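Local coordinates for uncharacterized protein (Leishmania infantum, PDB 4TYZ), which is of unknown function, though the full-length protein, whose C-terminal GRAM domain this is, may bind and transfer sterols, at residues F22-V27 / T91-R96; A31-Y36 / T49-H54; I65-S70 / Q95-Y100. One frame throughout, in Å; residues are numbered along the deposited sequence.

Contact 1: F22-V27 / T91-R96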
loop_
_atom_site.group_PDB
_atom_site.type_symbol
_atom_site.label_atom_id
_atom_site.label_comp_id
_atom_site.label_asym_id
_atom_site.label_seq_id
_atom_site.Cartn_x
_atom_site.Cartn_y
_atom_site.Cartn_z
ATOM N N PHE A 22 -2.146 -5.756 -4.532
ATOM C CA PHE A 22 -1.423 -5.231 -5.682
ATOM C C PHE A 22 0.080 -5.397 -5.530
ATOM O O PHE A 22 0.635 -5.185 -4.450
ATOM C CB PHE A 22 -1.753 -3.745 -5.875
ATOM C CG PHE A 22 -3.188 -3.496 -6.225
ATOM C CD1 PHE A 22 -3.609 -3.575 -7.543
ATOM C CD2 PHE A 22 -4.120 -3.217 -5.238
ATOM C CE1 PHE A 22 -4.942 -3.372 -7.867
ATOM C CE2 PHE A 22 -5.456 -3.011 -5.563
ATOM C CZ PHE A 22 -5.857 -3.094 -6.879
ATOM N N ASN A 23 0.738 -5.763 -6.622
ATOM C CA ASN A 23 2.189 -5.740 -6.658
ATOM C C ASN A 23 2.691 -4.306 -6.720
ATOM O O ASN A 23 2.200 -3.507 -7.524
ATOM C CB ASN A 23 2.705 -6.504 -7.864
ATOM C CG ASN A 23 2.320 -7.961 -7.826
ATOM O OD1 ASN A 23 1.414 -8.402 -8.540
ATOM N ND2 ASN A 23 2.990 -8.719 -6.973
ATOM N N CYS A 24 3.675 -3.987 -5.888
ATOM C CA CYS A 24 4.308 -2.670 -5.908
ATOM C C CYS A 24 5.565 -2.726 -5.065
ATOM O O CYS A 24 5.930 -3.780 -4.548
ATOM C CB CYS A 24 3.370 -1.567 -5.397
ATOM S SG CYS A 24 2.887 -1.773 -3.658
ATOM N N ALA A 25 6.238 -1.596 -4.933
ATOM C CA ALA A 25 7.417 -1.541 -4.100
ATOM C C ALA A 25 7.292 -0.370 -3.162
ATOM O O ALA A 25 6.734 0.668 -3.504
ATOM C CB ALA A 25 8.678 -1.430 -4.935
ATOM N N TRP A 26 7.815 -0.557 -1.967
ATOM C CA TRP A 26 7.882 0.497 -0.973
ATOM C C TRP A 26 9.251 1.149 -1.113
ATOM O O TRP A 26 10.276 0.461 -1.109
ATOM C CB TRP A 26 7.662 -0.108 0.411
ATOM C CG TRP A 26 7.628 0.834 1.557
ATOM C CD1 TRP A 26 7.550 2.195 1.519
ATOM C CD2 TRP A 26 7.692 0.469 2.935
ATOM N NE1 TRP A 26 7.551 2.700 2.800
ATOM C CE2 TRP A 26 7.643 1.660 3.686
ATOM C CE3 TRP A 26 7.788 -0.755 3.609
ATOM C CZ2 TRP A 26 7.672 1.664 5.082
ATOM C CZ3 TRP A 26 7.825 -0.749 4.997
ATOM C CH2 TRP A 26 7.759 0.453 5.713
ATOM N N VAL A 27 9.285 2.467 -1.278
ATOM C CA VAL A 27 10.563 3.145 -1.401
ATOM C C VAL A 27 10.708 4.128 -0.259
ATOM O O VAL A 27 9.780 4.890 0.045
ATOM C CB VAL A 27 10.715 3.864 -2.763
ATOM C CG1 VAL A 27 11.967 4.737 -2.771
ATOM C CG2 VAL A 27 10.803 2.844 -3.872
ATOM N N THR A 91 5.746 2.513 -5.211
ATOM C CA THR A 91 6.173 2.655 -6.603
ATOM C C THR A 91 6.062 1.332 -7.363
ATOM O O THR A 91 5.692 0.315 -6.795
ATOM C CB THR A 91 7.638 3.151 -6.695
ATOM O OG1 THR A 91 8.529 2.103 -6.285
ATOM C CG2 THR A 91 7.865 4.360 -5.811
ATOM N N ASN A 92 6.431 1.344 -8.650
ATOM C CA ASN A 92 6.502 0.124 -9.455
ATOM C C ASN A 92 5.184 -0.654 -9.474
ATOM O O ASN A 92 5.173 -1.887 -9.481
ATOM C CB ASN A 92 7.636 -0.781 -8.944
ATOM C CG ASN A 92 8.019 -1.872 -9.934
ATOM O OD1 ASN A 92 8.101 -1.636 -11.144
ATOM N ND2 ASN A 92 8.260 -3.074 -9.422
ATOM N N PHE A 93 4.063 0.066 -9.482
ATOM C CA PHE A 93 2.774 -0.612 -9.612
ATOM C C PHE A 93 2.632 -1.205 -11.004
ATOM O O PHE A 93 2.993 -0.557 -11.986
ATOM C CB PHE A 93 1.612 0.350 -9.370
ATOM C CG PHE A 93 1.330 0.619 -7.927
ATOM C CD1 PHE A 93 0.475 -0.203 -7.211
ATOM C CD2 PHE A 93 1.913 1.701 -7.285
ATOM C CE1 PHE A 93 0.217 0.051 -5.877
ATOM C CE2 PHE A 93 1.663 1.960 -5.958
ATOM C CZ PHE A 93 0.808 1.140 -5.249
ATOM N N LEU A 94 2.083 -2.413 -11.093
ATOM C CA LEU A 94 1.681 -2.970 -12.380
ATOM C C LEU A 94 0.294 -2.466 -12.775
ATOM O O LEU A 94 -0.013 -2.317 -13.960
ATOM C CB LEU A 94 1.686 -4.494 -12.333
ATOM C CG LEU A 94 3.027 -5.136 -11.980
ATOM C CD1 LEU A 94 2.894 -6.653 -11.969
ATOM C CD2 LEU A 94 4.110 -4.682 -12.950
ATOM N N GLN A 95 -0.533 -2.201 -11.766
ATOM C CA GLN A 95 -1.900 -1.742 -11.990
ATOM C C GLN A 95 -2.198 -0.532 -11.115
ATOM O O GLN A 95 -3.041 -0.592 -10.226
ATOM C CB GLN A 95 -2.907 -2.861 -11.695
ATOM C CG GLN A 95 -2.671 -4.146 -12.483
ATOM C CD GLN A 95 -2.968 -4.002 -13.965
ATOM O OE1 GLN A 95 -2.548 -4.829 -14.776
ATOM N NE2 GLN A 95 -3.705 -2.957 -14.325
ATOM N N ARG A 96 -1.493 0.569 -11.368
ATOM C CA ARG A 96 -1.599 1.719 -10.469
ATOM C C ARG A 96 -2.990 2.336 -10.435
ATOM O O ARG A 96 -3.484 2.686 -9.370
ATOM C CB ARG A 96 -0.599 2.810 -10.829
ATOM C CG ARG A 96 -0.619 3.906 -9.769
ATOM C CD ARG A 96 0.350 5.004 -10.052
ATOM N NE ARG A 96 0.005 5.708 -11.283
ATOM C CZ ARG A 96 0.339 6.969 -11.526
ATOM N NH1 ARG A 96 1.029 7.661 -10.627
ATOM N NH2 ARG A 96 -0.006 7.537 -12.676
HETATM O O HOH W 1 -0.031 -3.304 -9.101
#

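Contact 2: A31-Y36 / T49-H54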
loop_
_atom_site.group_PDB
_atom_site.type_symbol
_atom_site.label_atom_id
_atom_site.label_comp_id
_atom_site.label_asym_id
_atom_site.label_seq_id
_atom_site.Cartn_x
_atom_site.Cartn_y
_atom_site.Cartn_z
ATOM N N ALA A 31 16.318 3.149 -0.477
ATOM C CA ALA A 31 15.947 1.745 -0.302
ATOM C C ALA A 31 14.635 1.417 -1.005
ATOM O O ALA A 31 13.648 2.135 -0.851
ATOM C CB ALA A 31 15.838 1.412 1.180
ATOM N N LEU A 32 14.631 0.327 -1.769
ATOM C CA LEU A 32 13.414 -0.157 -2.414
ATOM C C LEU A 32 13.138 -1.594 -1.983
ATOM O O LEU A 32 14.043 -2.448 -2.006
ATOM C CB LEU A 32 13.533 -0.074 -3.952
ATOM C CG LEU A 32 12.336 -0.597 -4.763
ATOM C CD1 LEU A 32 12.160 0.189 -6.054
ATOM C CD2 LEU A 32 12.434 -2.097 -5.083
ATOM N N LYS A 33 11.885 -1.857 -1.611
ATOM C CA LYS A 33 11.445 -3.200 -1.249
ATOM C C LYS A 33 10.240 -3.626 -2.069
ATOM O O LYS A 33 9.142 -3.080 -1.891
ATOM C CB LYS A 33 11.072 -3.272 0.236
ATOM C CG LYS A 33 12.114 -2.738 1.190
ATOM C CD LYS A 33 13.125 -3.798 1.536
ATOM C CE LYS A 33 14.053 -3.326 2.640
ATOM N NZ LYS A 33 15.292 -4.143 2.643
ATOM N N GLN A 34 10.432 -4.606 -2.951
ATOM C CA GLN A 34 9.315 -5.173 -3.695
ATOM C C GLN A 34 8.388 -5.937 -2.759
ATOM O O GLN A 34 8.856 -6.633 -1.864
ATOM C CB GLN A 34 9.831 -6.097 -4.797
ATOM C CG GLN A 34 8.753 -6.583 -5.730
ATOM C CD GLN A 34 8.272 -5.502 -6.680
ATOM O OE1 GLN A 34 9.034 -4.610 -7.074
ATOM N NE2 GLN A 34 7.009 -5.588 -7.064
ATOM N N GLY A 35 7.081 -5.798 -2.948
ATOM C CA GLY A 35 6.155 -6.500 -2.075
ATOM C C GLY A 35 4.718 -6.389 -2.523
ATOM O O GLY A 35 4.433 -6.272 -3.720
ATOM N N TYR A 36 3.824 -6.438 -1.545
ATOM C CA TYR A 36 2.396 -6.470 -1.805
ATOM C C TYR A 36 1.696 -5.410 -1.002
ATOM O O TYR A 36 1.906 -5.300 0.206
ATOM C CB TYR A 36 1.801 -7.824 -1.433
ATOM C CG TYR A 36 2.600 -9.015 -1.899
ATOM C CD1 TYR A 36 2.623 -9.376 -3.238
ATOM C CD2 TYR A 36 3.324 -9.784 -0.993
ATOM C CE1 TYR A 36 3.351 -10.481 -3.661
ATOM C CE2 TYR A 36 4.052 -10.885 -1.405
ATOM C CZ TYR A 36 4.060 -11.229 -2.735
ATOM O OH TYR A 36 4.793 -12.328 -3.137
ATOM N N THR A 49 8.160 -8.774 -0.115
ATOM C CA THR A 49 8.193 -10.151 -0.584
ATOM C C THR A 49 9.342 -10.928 0.024
ATOM O O THR A 49 9.180 -12.077 0.450
ATOM C CB THR A 49 8.326 -10.199 -2.111
ATOM O OG1 THR A 49 7.208 -9.542 -2.704
ATOM C CG2 THR A 49 8.384 -11.651 -2.601
ATOM N N LEU A 50 10.510 -10.302 0.062
ATOM C CA LEU A 50 11.711 -11.034 0.455
ATOM C C LEU A 50 12.450 -10.396 1.623
ATOM O O LEU A 50 13.642 -10.648 1.835
ATOM C CB LEU A 50 12.658 -11.169 -0.739
ATOM C CG LEU A 50 12.127 -11.932 -1.952
ATOM C CD1 LEU A 50 13.170 -11.914 -3.066
ATOM C CD2 LEU A 50 11.751 -13.363 -1.579
ATOM N N ALA A 51 11.742 -9.576 2.386
ATOM C CA ALA A 51 12.328 -8.930 3.552
ATOM C C ALA A 51 11.277 -8.766 4.639
ATOM O O ALA A 51 10.083 -8.951 4.395
ATOM C CB ALA A 51 12.918 -7.579 3.172
ATOM N N ALA A 52 11.724 -8.413 5.841
ATOM C CA ALA A 52 10.818 -8.227 6.971
ATOM C C ALA A 52 9.935 -6.988 6.866
ATOM O O ALA A 52 8.822 -6.978 7.412
ATOM C CB ALA A 52 11.613 -8.163 8.261
ATOM N N ALA A 53 10.438 -5.960 6.187
ATOM C CA ALA A 53 9.813 -4.640 6.156
ATOM C C ALA A 53 8.336 -4.699 5.790
ATOM O O ALA A 53 7.946 -5.328 4.809
ATOM C CB ALA A 53 10.547 -3.726 5.192
ATOM N N HIS A 54 7.529 -4.055 6.617
ATOM C CA HIS A 54 6.093 -4.012 6.399
ATOM C C HIS A 54 5.495 -2.835 7.144
ATOM O O HIS A 54 6.104 -2.300 8.069
ATOM C CB HIS A 54 5.440 -5.315 6.877
ATOM C CG HIS A 54 5.589 -5.563 8.343
ATOM N ND1 HIS A 54 6.762 -6.037 8.904
ATOM C CD2 HIS A 54 4.726 -5.406 9.373
ATOM C CE1 HIS A 54 6.608 -6.163 10.205
ATOM N NE2 HIS A 54 5.376 -5.787 10.521
HETATM O O HOH W 2 11.129 -7.819 -1.007
#

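Contact 3: I65-S70 / Q95-Y100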
loop_
_atom_site.group_PDB
_atom_site.type_symbol
_atom_site.label_atom_id
_atom_site.label_comp_id
_atom_site.label_asym_id
_atom_site.label_seq_id
_atom_site.Cartn_x
_atom_site.Cartn_y
_atom_site.Cartn_z
ATOM N N ILE A 65 -3.952 11.020 -0.371
ATOM C CA ILE A 65 -3.400 9.986 -1.242
ATOM C C ILE A 65 -3.257 10.618 -2.616
ATOM O O ILE A 65 -4.242 11.101 -3.182
ATOM C CB ILE A 65 -4.296 8.737 -1.312
ATOM C CG1 ILE A 65 -4.526 8.171 0.088
ATOM C CG2 ILE A 65 -3.683 7.675 -2.234
ATOM C CD1 ILE A 65 -5.411 6.928 0.124
ATOM N N ILE A 66 -2.032 10.634 -3.138
ATOM C CA ILE A 66 -1.726 11.309 -4.401
ATOM C C ILE A 66 -1.263 10.312 -5.455
ATOM O O ILE A 66 -0.432 9.449 -5.164
ATOM C CB ILE A 66 -0.631 12.362 -4.201
ATOM C CG1 ILE A 66 -1.124 13.445 -3.232
ATOM C CG2 ILE A 66 -0.199 12.952 -5.525
ATOM C CD1 ILE A 66 -0.062 14.466 -2.883
ATOM N N LYS A 67 -1.818 10.412 -6.661
ATOM C CA LYS A 67 -1.377 9.592 -7.781
ATOM C C LYS A 67 -0.270 10.375 -8.471
ATOM O O LYS A 67 -0.540 11.245 -9.300
ATOM C CB LYS A 67 -2.539 9.277 -8.735
ATOM C CG LYS A 67 -2.289 8.070 -9.623
ATOM C CD LYS A 67 -3.190 8.031 -10.842
ATOM C CE LYS A 67 -4.628 7.657 -10.511
ATOM N NZ LYS A 67 -5.406 7.410 -11.781
ATOM N N SER A 68 0.975 10.078 -8.102
ATOM C CA SER A 68 2.123 10.921 -8.438
ATOM C C SER A 68 2.260 11.222 -9.924
ATOM O O SER A 68 2.138 10.336 -10.769
ATOM C CB SER A 68 3.424 10.272 -7.948
ATOM O OG SER A 68 3.311 9.835 -6.605
ATOM N N LYS A 69 2.514 12.487 -10.236
ATOM C CA LYS A 69 2.800 12.877 -11.603
ATOM C C LYS A 69 4.083 12.233 -12.095
ATOM O O LYS A 69 5.027 12.023 -11.336
ATOM C CB LYS A 69 2.902 14.394 -11.720
ATOM C CG LYS A 69 1.615 15.106 -11.398
ATOM C CD LYS A 69 1.814 16.603 -11.441
ATOM C CE LYS A 69 0.586 17.284 -11.997
ATOM N NZ LYS A 69 0.337 16.900 -13.422
ATOM N N SER A 70 4.105 11.926 -13.378
ATOM C CA SER A 70 5.232 11.239 -13.972
ATOM C C SER A 70 5.250 11.446 -15.463
ATOM O O SER A 70 4.210 11.395 -16.113
ATOM C CB SER A 70 5.167 9.745 -13.663
ATOM O OG SER A 70 6.122 9.036 -14.425
ATOM N N GLN A 95 -0.533 -2.201 -11.766
ATOM C CA GLN A 95 -1.900 -1.742 -11.990
ATOM C C GLN A 95 -2.198 -0.532 -11.115
ATOM O O GLN A 95 -3.041 -0.592 -10.226
ATOM C CB GLN A 95 -2.907 -2.861 -11.695
ATOM C CG GLN A 95 -2.671 -4.146 -12.483
ATOM C CD GLN A 95 -2.968 -4.002 -13.965
ATOM O OE1 GLN A 95 -2.548 -4.829 -14.776
ATOM N NE2 GLN A 95 -3.705 -2.957 -14.325
ATOM N N ARG A 96 -1.493 0.569 -11.368
ATOM C CA ARG A 96 -1.599 1.719 -10.469
ATOM C C ARG A 96 -2.990 2.336 -10.435
ATOM O O ARG A 96 -3.484 2.686 -9.370
ATOM C CB ARG A 96 -0.599 2.810 -10.829
ATOM C CG ARG A 96 -0.619 3.906 -9.769
ATOM C CD ARG A 96 0.350 5.004 -10.052
ATOM N NE ARG A 96 0.005 5.708 -11.283
ATOM C CZ ARG A 96 0.339 6.969 -11.526
ATOM N NH1 ARG A 96 1.029 7.661 -10.627
ATOM N NH2 ARG A 96 -0.006 7.537 -12.676
ATOM N N ASP A 97 -3.607 2.483 -11.598
ATOM C CA ASP A 97 -4.946 3.068 -11.651
ATOM C C ASP A 97 -5.925 2.234 -10.833
ATOM O O ASP A 97 -6.718 2.775 -10.061
ATOM C CB ASP A 97 -5.428 3.188 -13.099
ATOM C CG ASP A 97 -4.706 4.276 -13.859
ATOM O OD1 ASP A 97 -4.119 5.165 -13.206
ATOM O OD2 ASP A 97 -4.736 4.245 -15.107
ATOM N N GLN A 98 -5.856 0.919 -10.994
ATOM C CA GLN A 98 -6.733 0.024 -10.250
ATOM C C GLN A 98 -6.435 0.104 -8.759
ATOM O O GLN A 98 -7.357 0.119 -7.944
ATOM C CB GLN A 98 -6.590 -1.421 -10.731
ATOM C CG GLN A 98 -7.210 -1.709 -12.087
ATOM C CD GLN A 98 -6.946 -3.136 -12.536
ATOM O OE1 GLN A 98 -6.367 -3.934 -11.795
ATOM N NE2 GLN A 98 -7.371 -3.465 -13.753
ATOM N N ALA A 99 -5.150 0.158 -8.408
ATOM C CA ALA A 99 -4.748 0.256 -6.999
ATOM C C ALA A 99 -5.279 1.544 -6.400
ATOM O O ALA A 99 -5.826 1.554 -5.295
ATOM C CB ALA A 99 -3.222 0.197 -6.851
ATOM N N TYR A 100 -5.116 2.636 -7.137
ATOM C CA TYR A 100 -5.524 3.939 -6.633
ATOM C C TYR A 100 -7.041 3.963 -6.455
ATOM O O TYR A 100 -7.547 4.452 -5.444
ATOM C CB TYR A 100 -5.043 5.049 -7.571
ATOM C CG TYR A 100 -5.398 6.430 -7.092
ATOM C CD1 TYR A 100 -4.572 7.113 -6.210
ATOM C CD2 TYR A 100 -6.553 7.056 -7.535
ATOM C CE1 TYR A 100 -4.900 8.387 -5.766
ATOM C CE2 TYR A 100 -6.881 8.327 -7.110
ATOM C CZ TYR A 100 -6.057 8.978 -6.224
ATOM O OH TYR A 100 -6.398 10.247 -5.799
HETATM O O HOH W 3 -7.393 5.492 -10.810
HETATM O O HOH W 4 0.222 10.256 -13.148
#

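Contact 1: F22-V27 / T91-R96
T91 N donates to A25 O over 2.7 Å, nearly straight at 168° and in the plane of the carbonyl. The return bond from A25 N to T91 O is equally short at 2.7 Å, so the two residues form an antiparallel hydrogen-bonded pair. Beyond T91 the chain leaves the strand, and the pairing passes to a water. That water donates to N23 O and accepts from Q95 N, 2.9 Å away, bridging the strand to the residue at the N-cap position of helix 96-107. This is the PH-type fold of a GRAM domain, in which the first strand, 20-28, pairs with the last, 87-91, and the chain then passes through a short loop, 92-95, into the C-terminal helix. C24 CB sits over the centre of the F93 ring, 3.6 Å from its centroid and only 11° off the normal, a CH-pi contact. With chi1 at 63°, SG stands between the backbone N and carbonyl carbon of C24 and reaches the same ring obliquely, 4.3 Å from the centroid, as a sulfur-aromatic contact. F22 meets F93 differently: its CB lies at the ring edge, near the ring plane, 4.3 Å from CE1. Both phenylalanines also touch A99 of helix 96-107, which places them in the apolar layer between sheet and helix. V27 CG2 approaches T91 OG1 at 3.4 Å, the two side chains crossing at about a right angle, but this contact is tentative because T91 adopts two conformations.

Contact 2: A31-Y36 / T49-H54
G35 and T49 bring their CA atoms to 4.4 Å, whereas K33 and A51 stand 7.5 Å apart, so the backbones diverge from T49 onward. This is the open end of the hairpin formed by strands 31-39 and 43-48 in the PH-type sheet, and residues 49-53 loop across to strand 54-58. Q34 O joins the strand to the loop: T49 N donates to this oxygen over 2.9 Å at 171°, in the carbonyl plane and on a lone pair. A water also donates to Q34 O and accepts from L50 N, so the same carbonyl holds T49 directly and L50 through water. The T49 hydroxyl lies over one face of the Y36 ring, with OG1 3.6 Å from CZ, and the two side chains cross at about a right angle. The same OG1 is 3.3 Å from G35 CA, a close approach to a residue that has no side chain. K33 bends at chi2 (-86°), which sets CD 4.1 Å from A51 CB; CE continues to A53 CB in loose apolar packing near the surface. The start of strand 54-58 is tied back to the loop: H54 ND1 donates to A52 O over 2.7 Å, with that oxygen close to the imidazole plane.

Contact 3: I65-S70 / Q95-Y100
K67 CB lies over one face of the Y100 ring, displaced toward the rim and 3.9 Å from CE1. The next carbon, CG, sits above the centre of the R96 guanidinium, 3.4 Å from CZ, and CD stays on that cation with NH2 at 3.7 Å. A bend at chi3 (-73°) then brings CE back over the face of Y100, 3.6 Å from CD2, in a CH-pi contact. The tip, NZ, forms a salt bridge with D97 OD1 at 3.0 Å, approaching from above the carboxylate plane (52° out of it). NZ also donates to a water held by D97 O. The carboxylate may thus ease the closeness of the two cations K67 and R96, whose charged nitrogens are not in contact. R96 has its own acceptor: NH1 donates in the guanidinium plane to a lone pair of S68 O, at 2.9 Å, while a water links NH2 to the same oxygen. A77 O takes a second bond from NH1. Further along, I65 CG2 packs 3.8 Å from Y100 CE1, and Y100 OH makes a weak hydrogen bond to I65 O. The axes of strand 65-67 and helix 96-100 run nearly antiparallel at 161° and 10.1 Å apart, the C-terminal helix packing against the sheet as in the PH-type fold of GRAM domains.

Overall arrangement
Contact 1 lies deepest, its centre about 8 Å from that of the chain, against about 11 Å for the two surface contacts. All three reach one sheet; contacts 1 and 2 lie on its neighbouring strands 20-28 and 31-39, joined by C24 O with G35 N. Contacts 1 and 3 share Q95 and R96, so strand pairing and helix packing meet at the start of helix 96-107. Contacts 2 and 3 do not touch; their centres are about 19 Å apart. The chemistry follows position: a backbone strand pair with buried aromatic packing in the partly buried contact 1, mainly backbone and water bonding in contact 2, and charged groups with long aliphatic chains in contact 3.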